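Local coordinates for archaeal flagellar ATP-binding protein FlaH (Methanocaldococcus jannaschii DSM 2661, PDB 4WIA) that probably binds ATP with magnesium as a KaiC-like P-loop ATPase and serves as an accessory component of the archaellum, the archaeal flagellum, at residues A[61-66]-A[96-101]; A[107-112]-A[131-136]; A[125-130]-A[160-165]; A[57-62]-A[89-94]. One frame throughout, in Å; residues are numbered along the deposited sequence.

All four contacts lie in the P-loop domain of FlaH, contacts 3 and 4 buried and contacts 1 and 2 nearer the surface. Contacts 3 and 4 are pairs of parallel strands in one sheet: strand 58-62 pairs with 90-94 in contact 4 and lies next to 123-127 of contact 3. Contact 1 leaves the end of strand 58-62 and meets the short helix 96-100 by van der Waals packing, with no hydrogen bond between the segments. Contact 2 joins helices 108-114 and 129-134 and adds an aspartate bond to its packing; Leu98 of contact 1 touches its Phe108 and Leu132. Regular backbone bonds dominate contact 4, whereas contact 3 mixes them with polar side chains near the sulfate that contact 1 also reaches.

Contact 1: residues A[61-66]-A[96-101]; sequences VSTQLT and YPLIAD. With SO4 (sulfate ion), chain F.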
loop_
_atom_site.group_PDB
_atom_site.type_symbol
_atom_site.label_atom_id
_atom_site.label_comp_id
_atom_site.label_asym_id
_atom_site.label_seq_id
_atom_site.Cartn_x
_atom_site.Cartn_y
_atom_site.Cartn_z
ATOM N N VAL A 61 15.878 -9.087 15.278
ATOM C CA VAL A 61 16.622 -9.920 16.165
ATOM C C VAL A 61 16.331 -9.425 17.575
ATOM O O VAL A 61 16.675 -8.305 17.907
ATOM C CB VAL A 61 18.134 -9.807 15.898
ATOM C CG1 VAL A 61 18.956 -10.729 16.828
ATOM C CG2 VAL A 61 18.453 -10.110 14.450
ATOM N N SER A 62 15.732 -10.284 18.393
ATOM C CA SER A 62 15.334 -9.962 19.743
ATOM C C SER A 62 16.124 -10.815 20.780
ATOM O O SER A 62 16.102 -12.021 20.716
ATOM C CB SER A 62 13.846 -10.289 19.939
ATOM O OG SER A 62 13.446 -10.079 21.283
ATOM N N THR A 63 16.698 -10.159 21.775
ATOM C CA THR A 63 17.231 -10.814 22.938
ATOM C C THR A 63 16.211 -11.036 24.029
ATOM O O THR A 63 16.582 -11.423 25.118
ATOM C CB THR A 63 18.353 -9.948 23.538
ATOM O OG1 THR A 63 17.887 -8.612 23.780
ATOM C CG2 THR A 63 19.498 -9.870 22.561
ATOM N N GLN A 64 14.928 -10.744 23.780
ATOM C CA GLN A 64 13.916 -10.768 24.859
ATOM C C GLN A 64 12.681 -11.643 24.608
ATOM O O GLN A 64 12.176 -12.222 25.535
ATOM C CB GLN A 64 13.475 -9.336 25.174
ATOM C CG GLN A 64 14.619 -8.476 25.675
ATOM C CD GLN A 64 14.182 -7.062 25.974
ATOM O OE1 GLN A 64 13.021 -6.723 25.835
ATOM N NE2 GLN A 64 15.131 -6.209 26.314
ATOM N N LEU A 65 12.214 -11.740 23.373
ATOM C CA LEU A 65 10.981 -12.403 23.086
ATOM C C LEU A 65 11.171 -13.571 22.136
ATOM O O LEU A 65 11.799 -13.459 21.066
ATOM C CB LEU A 65 9.988 -11.410 22.459
ATOM C CG LEU A 65 9.660 -10.129 23.266
ATOM C CD1 LEU A 65 8.751 -9.221 22.498
ATOM C CD2 LEU A 65 8.986 -10.453 24.627
ATOM N N THR A 66 10.536 -14.679 22.500
ATOM C CA THR A 66 10.380 -15.814 21.599
ATOM C C THR A 66 9.454 -15.374 20.499
ATOM O O THR A 66 8.853 -14.297 20.576
ATOM C CB THR A 66 9.705 -17.016 22.268
ATOM O OG1 THR A 66 8.424 -16.615 22.761
ATOM C CG2 THR A 66 10.535 -17.576 23.398
ATOM N N TYR A 96 17.764 -17.220 21.815
ATOM C CA TYR A 96 17.304 -18.086 22.954
ATOM C C TYR A 96 18.165 -18.058 24.195
ATOM O O TYR A 96 17.645 -18.032 25.310
ATOM C CB TYR A 96 17.127 -19.540 22.511
ATOM C CG TYR A 96 16.107 -19.675 21.407
ATOM C CD1 TYR A 96 14.759 -19.420 21.662
ATOM C CD2 TYR A 96 16.492 -19.990 20.083
ATOM C CE1 TYR A 96 13.806 -19.492 20.654
ATOM C CE2 TYR A 96 15.546 -20.071 19.065
ATOM C CZ TYR A 96 14.204 -19.815 19.362
ATOM O OH TYR A 96 13.249 -19.907 18.381
ATOM N N PRO A 97 19.488 -18.087 24.017
ATOM C CA PRO A 97 20.292 -18.152 25.237
ATOM C C PRO A 97 20.166 -16.899 26.122
ATOM O O PRO A 97 20.342 -16.995 27.361
ATOM C CB PRO A 97 21.735 -18.327 24.719
ATOM C CG PRO A 97 21.627 -18.743 23.286
ATOM C CD PRO A 97 20.291 -18.294 22.785
ATOM N N LEU A 98 19.907 -15.739 25.513
ATOM C CA LEU A 98 19.709 -14.541 26.313
ATOM C C LEU A 98 18.294 -14.468 26.839
ATOM O O LEU A 98 18.095 -13.913 27.908
ATOM C CB LEU A 98 20.065 -13.258 25.567
ATOM C CG LEU A 98 21.588 -13.097 25.453
ATOM C CD1 LEU A 98 21.960 -11.899 24.601
ATOM C CD2 LEU A 98 22.281 -12.951 26.807
ATOM N N ILE A 99 17.329 -14.970 26.065
ATOM C CA ILE A 99 15.909 -15.023 26.455
ATOM C C ILE A 99 15.754 -15.975 27.641
ATOM O O ILE A 99 15.147 -15.645 28.627
ATOM C CB ILE A 99 15.047 -15.540 25.280
ATOM C CG1 ILE A 99 14.937 -14.469 24.162
ATOM C CG2 ILE A 99 13.678 -15.945 25.762
ATOM C CD1 ILE A 99 14.596 -15.021 22.788
ATOM N N ALA A 100 16.364 -17.147 27.527
ATOM C CA ALA A 100 16.379 -18.168 28.587
ATOM C C ALA A 100 17.252 -17.807 29.797
ATOM O O ALA A 100 16.929 -18.180 30.929
ATOM C CB ALA A 100 16.811 -19.511 28.009
ATOM N N ASP A 101 18.359 -17.113 29.569
ATOM C CA ASP A 101 19.182 -16.615 30.672
ATOM C C ASP A 101 19.805 -15.263 30.359
ATOM O O ASP A 101 20.751 -15.177 29.588
ATOM C CB ASP A 101 20.272 -17.626 31.073
ATOM C CG ASP A 101 21.178 -17.098 32.160
ATOM O OD1 ASP A 101 20.791 -16.176 32.894
ATOM O OD2 ASP A 101 22.292 -17.615 32.278
HETATM S S SO4 F . 16.363 -3.047 27.634
HETATM O O1 SO4 F . 16.339 -1.619 27.990
HETATM O O2 SO4 F . 15.107 -3.831 27.849
HETATM O O3 SO4 F . 17.385 -3.541 28.597
HETATM O O4 SO4 F . 16.765 -3.314 26.200
#
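This is a strand-end loop packed on a short helix: residues 63-66, which follow strand 58-62, rest against Leu98 and Ile99 of helix 96-100, and no hydrogen bond crosses between the segments. Ile99 carries most of it. Its CG1 stands 3.6 Å from Thr63 O and equally near Gln64 C, with CG1 anti to its own carbonyl carbon (chi1 -72°), while CD1 runs on to 3.6 Å from Leu65 O. The isoleucine therefore lies against the backbone of the turn, and its CG2 comes loosely to 4.3 Å from the CG2 of Thr66. Beside it, Leu98 and Thr63 lie side by side and point the same way, Leu98 CD1 3.8 Å from Thr63 CG2. Thr63 OG1 is turned to another partner, the backbone N of Ser128. An alanine in place of Ile99 would probably open a gap under the Thr63-Leu65 backbone and leave the turn freer to shift against the helix. From within, Ser62 OG accepts both Leu65 N at 2.9 Å and Gln64 N at 3.0 Å, an ST turn and ST motif that tie the loop to the strand end. Gln64 CB points away from the helix, and the side chain, extended beyond CG, carries NE2 to 2.8 Å from sulfate O2. Lys40 and Asn164 bind the same sulfate. Gln64 is an ATP-binding residue by similarity and its side chain lies close to Ser41; the loop follows the C-terminal end of a parallel strand and probably borders the nucleotide site of a P-loop ATPase.

Contact 2: residues A[107-112]-A[131-136]; sequences GFLKKV and ALIAND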
loop_
_atom_site.group_PDB
_atom_site.type_symbol
_atom_site.label_atom_id
_atom_site.label_comp_id
_atom_site.label_asym_id
_atom_site.label_seq_id
_atom_site.Cartn_x
_atom_site.Cartn_y
_atom_site.Cartn_z
ATOM N N GLY A 107 29.635 -16.135 21.799
ATOM C CA GLY A 107 30.099 -15.359 20.627
ATOM C C GLY A 107 28.952 -14.782 19.872
ATOM O O GLY A 107 28.694 -15.125 18.697
ATOM N N PHE A 108 28.239 -13.893 20.557
ATOM C CA PHE A 108 27.052 -13.294 19.976
ATOM C C PHE A 108 27.401 -12.425 18.802
ATOM O O PHE A 108 26.772 -12.500 17.755
ATOM C CB PHE A 108 26.319 -12.494 21.038
ATOM C CG PHE A 108 25.685 -13.361 22.087
ATOM C CD1 PHE A 108 24.740 -14.310 21.718
ATOM C CD2 PHE A 108 26.073 -13.276 23.431
ATOM C CE1 PHE A 108 24.146 -15.128 22.656
ATOM C CE2 PHE A 108 25.475 -14.096 24.377
ATOM C CZ PHE A 108 24.486 -15.011 23.987
ATOM N N LEU A 109 28.441 -11.630 18.963
ATOM C CA LEU A 109 28.828 -10.675 17.934
ATOM C C LEU A 109 29.331 -11.309 16.646
ATOM O O LEU A 109 29.105 -10.800 15.553
ATOM C CB LEU A 109 29.860 -9.692 18.523
ATOM C CG LEU A 109 29.310 -8.863 19.712
ATOM C CD1 LEU A 109 30.276 -7.743 20.057
ATOM C CD2 LEU A 109 27.912 -8.282 19.506
ATOM N N LYS A 110 30.034 -12.416 16.780
ATOM C CA LYS A 110 30.448 -13.205 15.630
ATOM C C LYS A 110 29.228 -13.723 14.857
ATOM O O LYS A 110 29.171 -13.576 13.649
ATOM C CB LYS A 110 31.320 -14.344 16.126
ATOM C CG LYS A 110 31.762 -15.307 15.037
ATOM C CD LYS A 110 32.618 -16.418 15.598
ATOM C CE LYS A 110 32.770 -17.516 14.570
ATOM N NZ LYS A 110 33.852 -18.453 14.941
ATOM N N LYS A 111 28.244 -14.283 15.567
ATOM C CA LYS A 111 26.965 -14.716 14.947
ATOM C C LYS A 111 26.239 -13.582 14.214
ATOM O O LYS A 111 25.748 -13.736 13.092
ATOM C CB LYS A 111 26.011 -15.283 16.007
ATOM C CG LYS A 111 26.310 -16.712 16.440
ATOM C CD LYS A 111 25.276 -17.738 15.920
ATOM C CE LYS A 111 25.341 -19.108 16.587
ATOM N NZ LYS A 111 26.253 -20.126 15.978
ATOM N N VAL A 112 26.161 -12.446 14.879
ATOM C CA VAL A 112 25.573 -11.266 14.289
ATOM C C VAL A 112 26.257 -10.882 12.975
ATOM O O VAL A 112 25.591 -10.507 12.012
ATOM C CB VAL A 112 25.652 -10.074 15.290
ATOM C CG1 VAL A 112 25.489 -8.725 14.586
ATOM C CG2 VAL A 112 24.620 -10.268 16.379
ATOM N N ALA A 131 22.647 -5.808 25.011
ATOM C CA ALA A 131 22.728 -7.133 25.649
ATOM C C ALA A 131 23.703 -8.056 24.899
ATOM O O ALA A 131 24.476 -8.797 25.524
ATOM C CB ALA A 131 21.373 -7.778 25.740
ATOM N N LEU A 132 23.710 -8.002 23.568
ATOM C CA LEU A 132 24.605 -8.858 22.772
ATOM C C LEU A 132 26.070 -8.485 22.946
ATOM O O LEU A 132 26.931 -9.366 22.981
ATOM C CB LEU A 132 24.232 -8.761 21.301
ATOM C CG LEU A 132 22.881 -9.374 20.934
ATOM C CD1 LEU A 132 22.435 -8.997 19.530
ATOM C CD2 LEU A 132 22.876 -10.898 21.054
ATOM N N ILE A 133 26.375 -7.191 23.035
ATOM C CA ILE A 133 27.740 -6.771 23.324
ATOM C C ILE A 133 28.132 -7.174 24.745
ATOM O O ILE A 133 29.145 -7.844 24.951
ATOM C CB ILE A 133 27.928 -5.257 23.143
ATOM C CG1 ILE A 133 27.652 -4.916 21.671
ATOM C CG2 ILE A 133 29.343 -4.841 23.561
ATOM C CD1 ILE A 133 27.421 -3.441 21.346
ATOM N N ALA A 134 27.319 -6.783 25.720
ATOM C CA ALA A 134 27.653 -6.961 27.131
ATOM C C ALA A 134 27.885 -8.416 27.485
ATOM O O ALA A 134 28.605 -8.694 28.422
ATOM C CB ALA A 134 26.563 -6.374 28.013
ATOM N N ASN A 135 27.249 -9.330 26.755
ATOM C CA ASN A 135 27.411 -10.735 27.002
ATOM C C ASN A 135 28.248 -11.478 25.977
ATOM O O ASN A 135 28.300 -12.707 25.997
ATOM C CB ASN A 135 26.057 -11.384 27.139
ATOM C CG ASN A 135 25.300 -10.830 28.301
ATOM O OD1 ASN A 135 25.715 -10.975 29.422
ATOM N ND2 ASN A 135 24.209 -10.156 28.042
ATOM N N ASP A 136 28.931 -10.744 25.114
ATOM C CA ASP A 136 29.803 -11.376 24.136
ATOM C C ASP A 136 31.072 -11.905 24.806
ATOM O O ASP A 136 31.599 -11.301 25.743
ATOM C CB ASP A 136 30.171 -10.409 23.035
ATOM C CG ASP A 136 31.052 -11.035 22.009
ATOM O OD1 ASP A 136 30.512 -11.811 21.202
ATOM O OD2 ASP A 136 32.288 -10.749 22.022
#
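Two helix ends meet in this piece of the P-loop domain: the N-terminal part of helix 108-114, with Gly107 at its N-cap position, packs on the C-terminal end of helix 129-134 and the two residues after it. Asp136 makes the polar link. Chi1 (-179°) sets its CG anti to its backbone N and beside Leu109, and OD1 accepts a hydrogen bond from Leu109 N at 3.1 Å, the N-H coming from above the carboxylate plane. The negative charge would probably suit the N-terminal end of the helix; OD2 goes to Ser138. The carboxylate also lies against the leucine, Leu109 CG being 3.6 Å from Asp136 CG. Phe108 crosses Leu132 at about a right angle, its CB 3.8 Å from Leu132 CD2, while the ring edge carries CD2 to 3.4 Å from Asn135 O. Leu109 CD2 fits beside Leu132 CB and Ile133 CG1, and Val112 CG2 meets Leu132 CD1 at 4.0 Å. Asn135 turns its amide back, ND2 donating to Ala131 O at 2.9 Å; Asn135 N reaches the same oxygen from the opposite face of its plane. Leu98 of helix 96-100 touches Phe108, Leu132 and Asn135, Leu145 of helix 142-153 meets Val112 and Ile133, and Val112 also touches Phe126 of strand 123-127.

Contact 3: residues A[125-130]-A[160-165]; sequences IFDSIS and ICTVNP. With SO4 (sulfate ion), chain F.
Asp127 and Thr162 meet obliquely near the C-terminal ends of two neighbouring parallel strands, 123-127 and 158-163, in the central sheet of the P-loop fold. Chi1 (178°) sets CG of Asp127 anti to its backbone N. Its OD1 accepts a hydrogen bond from Thr162 OG1 at 2.7 Å, the hydroxyl donating to the anti side of the carboxylate. OD2 turns to Ser41, a magnesium ligand by similarity, and to Tyr60; the placing is consistent with a Walker B aspartate. An alanine at Asp127 would probably leave the hydroxyls of Thr162, Ser41 and Tyr60 without their shared carboxylate. Farther back, Ile125 and Ile160 lie side by side, pointing the same way, on the sheet face covered by helix 40-53. On the other face, the sulfur of Cys161 sits obliquely by the Phe126 ring, 3.9 Å from CD2. From helix 129-134, Ile129 presses CG2 to 3.5 Å from Cys161 CB, tighter than usual. The backbones are joined by Phe126 N to Ile160 O at 2.8 Å and Thr162 N to Phe126 O at 3.0 Å. Beyond the strands, Asn164 ND2 holds sulfate O3, and Ser130 OG, also bonded to Glu167, accepts Asn164 N at 2.9 Å in a nearly straight bond of 174°.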
loop_
_atom_site.group_PDB
_atom_site.type_symbol
_atom_site.label_atom_id
_atom_site.label_comp_id
_atom_site.label_asym_id
_atom_site.label_seq_id
_atom_site.Cartn_x
_atom_site.Cartn_y
_atom_site.Cartn_z
ATOM N N ILE A 125 16.970 -5.141 12.508
ATOM C CA ILE A 125 16.783 -4.563 13.830
ATOM C C ILE A 125 17.461 -5.458 14.890
ATOM O O ILE A 125 17.142 -6.630 14.923
ATOM C CB ILE A 125 15.282 -4.464 14.099
ATOM C CG1 ILE A 125 14.650 -3.475 13.114
ATOM C CG2 ILE A 125 15.008 -4.006 15.514
ATOM C CD1 ILE A 125 13.142 -3.341 13.130
ATOM N N PHE A 126 18.278 -4.879 15.796
ATOM C CA PHE A 126 18.783 -5.591 16.931
ATOM C C PHE A 126 18.238 -4.991 18.214
ATOM O O PHE A 126 18.632 -3.906 18.606
ATOM C CB PHE A 126 20.320 -5.568 16.984
ATOM C CG PHE A 126 20.951 -6.145 15.752
ATOM C CD1 PHE A 126 21.087 -7.486 15.624
ATOM C CD2 PHE A 126 21.277 -5.353 14.685
ATOM C CE1 PHE A 126 21.613 -8.070 14.486
ATOM C CE2 PHE A 126 21.777 -5.925 13.529
ATOM C CZ PHE A 126 21.928 -7.298 13.434
ATOM N N ASP A 127 17.348 -5.722 18.877
ATOM C CA ASP A 127 16.764 -5.258 20.105
ATOM C C ASP A 127 16.995 -6.358 21.142
ATOM O O ASP A 127 16.121 -7.209 21.297
ATOM C CB ASP A 127 15.260 -5.032 19.854
ATOM C CG ASP A 127 14.513 -4.588 21.096
ATOM O OD1 ASP A 127 15.181 -3.999 21.976
ATOM O OD2 ASP A 127 13.272 -4.806 21.180
ATOM N N SER A 128 18.128 -6.408 21.852
ATOM C CA SER A 128 19.031 -5.323 22.182
ATOM C C SER A 128 20.448 -5.619 21.687
ATOM O O SER A 128 20.989 -6.714 21.916
ATOM C CB SER A 128 19.044 -5.253 23.714
ATOM O OG SER A 128 20.185 -4.607 24.271
ATOM N N ILE A 129 21.068 -4.639 21.051
ATOM C CA ILE A 129 22.456 -4.763 20.697
ATOM C C ILE A 129 23.309 -4.618 21.964
ATOM O O ILE A 129 24.328 -5.294 22.092
ATOM C CB ILE A 129 22.884 -3.780 19.608
ATOM C CG1 ILE A 129 24.129 -4.268 18.890
ATOM C CG2 ILE A 129 23.198 -2.432 20.206
ATOM C CD1 ILE A 129 23.993 -5.591 18.171
ATOM N N SER A 130 22.858 -3.822 22.934
ATOM C CA SER A 130 23.607 -3.679 24.187
ATOM C C SER A 130 23.716 -5.006 24.966
ATOM O O SER A 130 24.797 -5.321 25.488
ATOM C CB SER A 130 23.073 -2.539 25.075
ATOM O OG SER A 130 21.802 -2.815 25.628
ATOM N N ILE A 160 18.910 -0.847 12.821
ATOM C CA ILE A 160 18.354 -0.201 13.958
ATOM C C ILE A 160 18.720 -1.031 15.171
ATOM O O ILE A 160 18.359 -2.181 15.202
ATOM C CB ILE A 160 16.777 -0.141 13.824
ATOM C CG1 ILE A 160 16.367 0.547 12.528
ATOM C CG2 ILE A 160 16.187 0.592 14.999
ATOM C CD1 ILE A 160 14.856 0.594 12.246
ATOM N N CYS A 161 19.351 -0.428 16.188
ATOM C CA CYS A 161 19.650 -1.115 17.433
ATOM C C CYS A 161 19.099 -0.383 18.635
ATOM O O CYS A 161 19.068 0.843 18.687
ATOM C CB CYS A 161 21.139 -1.205 17.662
ATOM S SG CYS A 161 22.158 -1.882 16.337
ATOM N N THR A 162 18.708 -1.139 19.649
ATOM C CA THR A 162 18.461 -0.541 20.942
ATOM C C THR A 162 19.667 -0.758 21.878
ATOM O O THR A 162 20.321 -1.785 21.832
ATOM C CB THR A 162 17.196 -1.090 21.574
ATOM O OG1 THR A 162 17.384 -2.457 21.899
ATOM C CG2 THR A 162 16.008 -0.979 20.586
ATOM N N VAL A 163 19.867 0.214 22.754
ATOM C CA VAL A 163 20.933 0.214 23.690
ATOM C C VAL A 163 20.385 0.596 25.060
ATOM O O VAL A 163 19.735 1.644 25.195
ATOM C CB VAL A 163 21.936 1.288 23.268
ATOM C CG1 VAL A 163 22.972 1.538 24.374
ATOM C CG2 VAL A 163 22.608 0.916 21.965
ATOM N N ASN A 164 20.614 -0.244 26.063
ATOM C CA ASN A 164 20.335 0.119 27.441
ATOM C C ASN A 164 21.631 0.583 28.065
ATOM O O ASN A 164 22.543 -0.205 28.231
ATOM C CB ASN A 164 19.750 -1.065 28.198
ATOM C CG ASN A 164 19.498 -0.763 29.680
ATOM O OD1 ASN A 164 19.987 0.218 30.246
ATOM N ND2 ASN A 164 18.722 -1.625 30.317
ATOM N N PRO A 165 21.735 1.871 28.414
ATOM C CA PRO A 165 23.047 2.355 28.842
ATOM C C PRO A 165 23.548 1.732 30.150
ATOM O O PRO A 165 24.740 1.811 30.422
ATOM C CB PRO A 165 22.836 3.881 28.996
ATOM C CG PRO A 165 21.373 4.053 29.200
ATOM C CD PRO A 165 20.728 2.946 28.413
HETATM S S SO4 F . 16.363 -3.047 27.634
HETATM O O1 SO4 F . 16.339 -1.619 27.990
HETATM O O2 SO4 F . 15.107 -3.831 27.849
HETATM O O3 SO4 F . 17.385 -3.541 28.597
HETATM O O4 SO4 F . 16.765 -3.314 26.200
#

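Contact 4: residues A[57-62]-A[89-94]; sequences SVTYVS and ALLYIP
Val58 N donates to Ala89 O at 3.1 Å and opens a parallel pairing of strands 58-62 and 90-94, with five backbone bonds in all. Leu91 N goes to Val58 O and Tyr60 N to Leu91 O; then Ile93 N meets Tyr60 O at 2.8 Å and Ser62 N meets Ile93 O. The N-H groups of Thr59 and Val61 and their carbonyls face the other way, to strand 123-127. Both tyrosine hydroxyls have partners outside the pair: Tyr60 OH bonds Asp127 OD2, and Tyr92 OH bonds Leu65 O. Their rings lie side by side and point the same way, planes 31° apart, with Tyr60 CD1 3.8 Å from Tyr92 CE1; Phe70 stacks on Tyr92. Tyr92 OH also closes to 3.0 Å from Ser62 CB, without a hydrogen bond to the serine hydroxyl. On this tyrosine face, too, Leu90 CD1 fills in beside Val58 CB at 4.1 Å. On the opposite face, Thr59 OG1 is bonded to Phe118 O while lying 3.7 Å from Leu91 CD2, and Val61 CG2 meets Ile93 CB at 4.0 Å. With two helices in the connection between the strands, and 90-94 outermost within the chain, this is the parallel edge-strand pairing of the central P-loop ATPase sheet.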
loop_
_atom_site.group_PDB
_atom_site.type_symbol
_atom_site.label_atom_id
_atom_site.label_comp_id
_atom_site.label_asym_id
_atom_site.label_seq_id
_atom_site.Cartn_x
_atom_site.Cartn_y
_atom_site.Cartn_z
ATOM N N SER A 57 11.266 -5.452 3.488
ATOM C CA SER A 57 11.462 -6.647 4.254
ATOM C C SER A 57 12.241 -6.274 5.506
ATOM O O SER A 57 12.981 -5.328 5.485
ATOM C CB SER A 57 12.230 -7.674 3.457
ATOM O OG SER A 57 13.465 -7.144 2.966
ATOM N N VAL A 58 12.014 -7.001 6.599
ATOM C CA VAL A 58 12.625 -6.705 7.846
ATOM C C VAL A 58 13.174 -7.991 8.483
ATOM O O VAL A 58 12.503 -9.025 8.468
ATOM C CB VAL A 58 11.596 -6.073 8.798
ATOM C CG1 VAL A 58 12.209 -5.831 10.161
ATOM C CG2 VAL A 58 11.089 -4.759 8.240
ATOM N N THR A 59 14.353 -7.892 9.086
ATOM C CA THR A 59 14.823 -8.846 10.032
ATOM C C THR A 59 14.751 -8.239 11.421
ATOM O O THR A 59 15.262 -7.124 11.648
ATOM C CB THR A 59 16.291 -9.222 9.772
ATOM O OG1 THR A 59 16.370 -9.926 8.535
ATOM C CG2 THR A 59 16.853 -10.158 10.888
ATOM N N TYR A 60 14.159 -8.971 12.365
ATOM C CA TYR A 60 14.083 -8.488 13.732
ATOM C C TYR A 60 14.773 -9.491 14.643
ATOM O O TYR A 60 14.275 -10.587 14.800
ATOM C CB TYR A 60 12.618 -8.272 14.111
ATOM C CG TYR A 60 12.370 -7.417 15.354
ATOM C CD1 TYR A 60 12.853 -7.785 16.582
ATOM C CD2 TYR A 60 11.631 -6.254 15.278
ATOM C CE1 TYR A 60 12.655 -7.031 17.714
ATOM C CE2 TYR A 60 11.390 -5.482 16.413
ATOM C CZ TYR A 60 11.886 -5.858 17.616
ATOM O OH TYR A 60 11.680 -5.126 18.777
ATOM N N VAL A 61 15.878 -9.087 15.278
ATOM C CA VAL A 61 16.622 -9.920 16.165
ATOM C C VAL A 61 16.331 -9.425 17.575
ATOM O O VAL A 61 16.675 -8.305 17.907
ATOM C CB VAL A 61 18.134 -9.807 15.898
ATOM C CG1 VAL A 61 18.956 -10.729 16.828
ATOM C CG2 VAL A 61 18.453 -10.110 14.450
ATOM N N SER A 62 15.732 -10.284 18.393
ATOM C CA SER A 62 15.334 -9.962 19.743
ATOM C C SER A 62 16.124 -10.815 20.780
ATOM O O SER A 62 16.102 -12.021 20.716
ATOM C CB SER A 62 13.846 -10.289 19.939
ATOM O OG SER A 62 13.446 -10.079 21.283
ATOM N N ALA A 89 8.691 -12.250 4.449
ATOM C CA ALA A 89 8.838 -10.830 4.498
ATOM C C ALA A 89 9.398 -10.313 5.802
ATOM O O ALA A 89 10.295 -9.413 5.794
ATOM C CB ALA A 89 7.532 -10.168 4.226
ATOM N N LEU A 90 8.940 -10.882 6.900
ATOM C CA LEU A 90 9.544 -10.638 8.224
ATOM C C LEU A 90 10.297 -11.896 8.681
ATOM O O LEU A 90 9.728 -12.977 8.744
ATOM C CB LEU A 90 8.455 -10.302 9.248
ATOM C CG LEU A 90 8.860 -10.225 10.729
ATOM C CD1 LEU A 90 9.984 -9.226 10.906
ATOM C CD2 LEU A 90 7.711 -9.885 11.675
ATOM N N LEU A 91 11.606 -11.752 8.995
ATOM C CA LEU A 91 12.399 -12.811 9.523
ATOM C C LEU A 91 12.674 -12.436 10.949
ATOM O O LEU A 91 13.328 -11.422 11.250
ATOM C CB LEU A 91 13.731 -12.896 8.750
ATOM C CG LEU A 91 14.835 -13.780 9.263
ATOM C CD1 LEU A 91 14.385 -15.253 9.252
ATOM C CD2 LEU A 91 16.106 -13.577 8.454
ATOM N N TYR A 92 12.145 -13.250 11.852
ATOM C CA TYR A 92 12.222 -12.994 13.274
ATOM C C TYR A 92 13.225 -13.959 13.923
ATOM O O TYR A 92 13.106 -15.145 13.779
ATOM C CB TYR A 92 10.830 -13.159 13.932
ATOM C CG TYR A 92 10.866 -12.772 15.376
ATOM C CD1 TYR A 92 10.907 -11.453 15.737
ATOM C CD2 TYR A 92 11.000 -13.721 16.376
ATOM C CE1 TYR A 92 10.997 -11.077 17.068
ATOM C CE2 TYR A 92 11.090 -13.363 17.729
ATOM C CZ TYR A 92 11.080 -12.018 18.052
ATOM O OH TYR A 92 11.175 -11.636 19.373
ATOM N N ILE A 93 14.197 -13.420 14.667
ATOM C CA ILE A 93 15.297 -14.203 15.208
ATOM C C ILE A 93 15.362 -14.075 16.726
ATOM O O ILE A 93 15.911 -13.086 17.262
ATOM C CB ILE A 93 16.612 -13.689 14.654
ATOM C CG1 ILE A 93 16.564 -13.678 13.117
ATOM C CG2 ILE A 93 17.789 -14.566 15.179
ATOM C CD1 ILE A 93 16.501 -15.055 12.483
ATOM N N PRO A 94 14.791 -15.030 17.428
ATOM C CA PRO A 94 14.944 -14.995 18.875
ATOM C C PRO A 94 16.340 -15.484 19.311
ATOM O O PRO A 94 16.726 -16.592 18.951
ATOM C CB PRO A 94 13.835 -15.935 19.393
ATOM C CG PRO A 94 13.356 -16.697 18.203
ATOM C CD PRO A 94 13.869 -16.068 16.949
#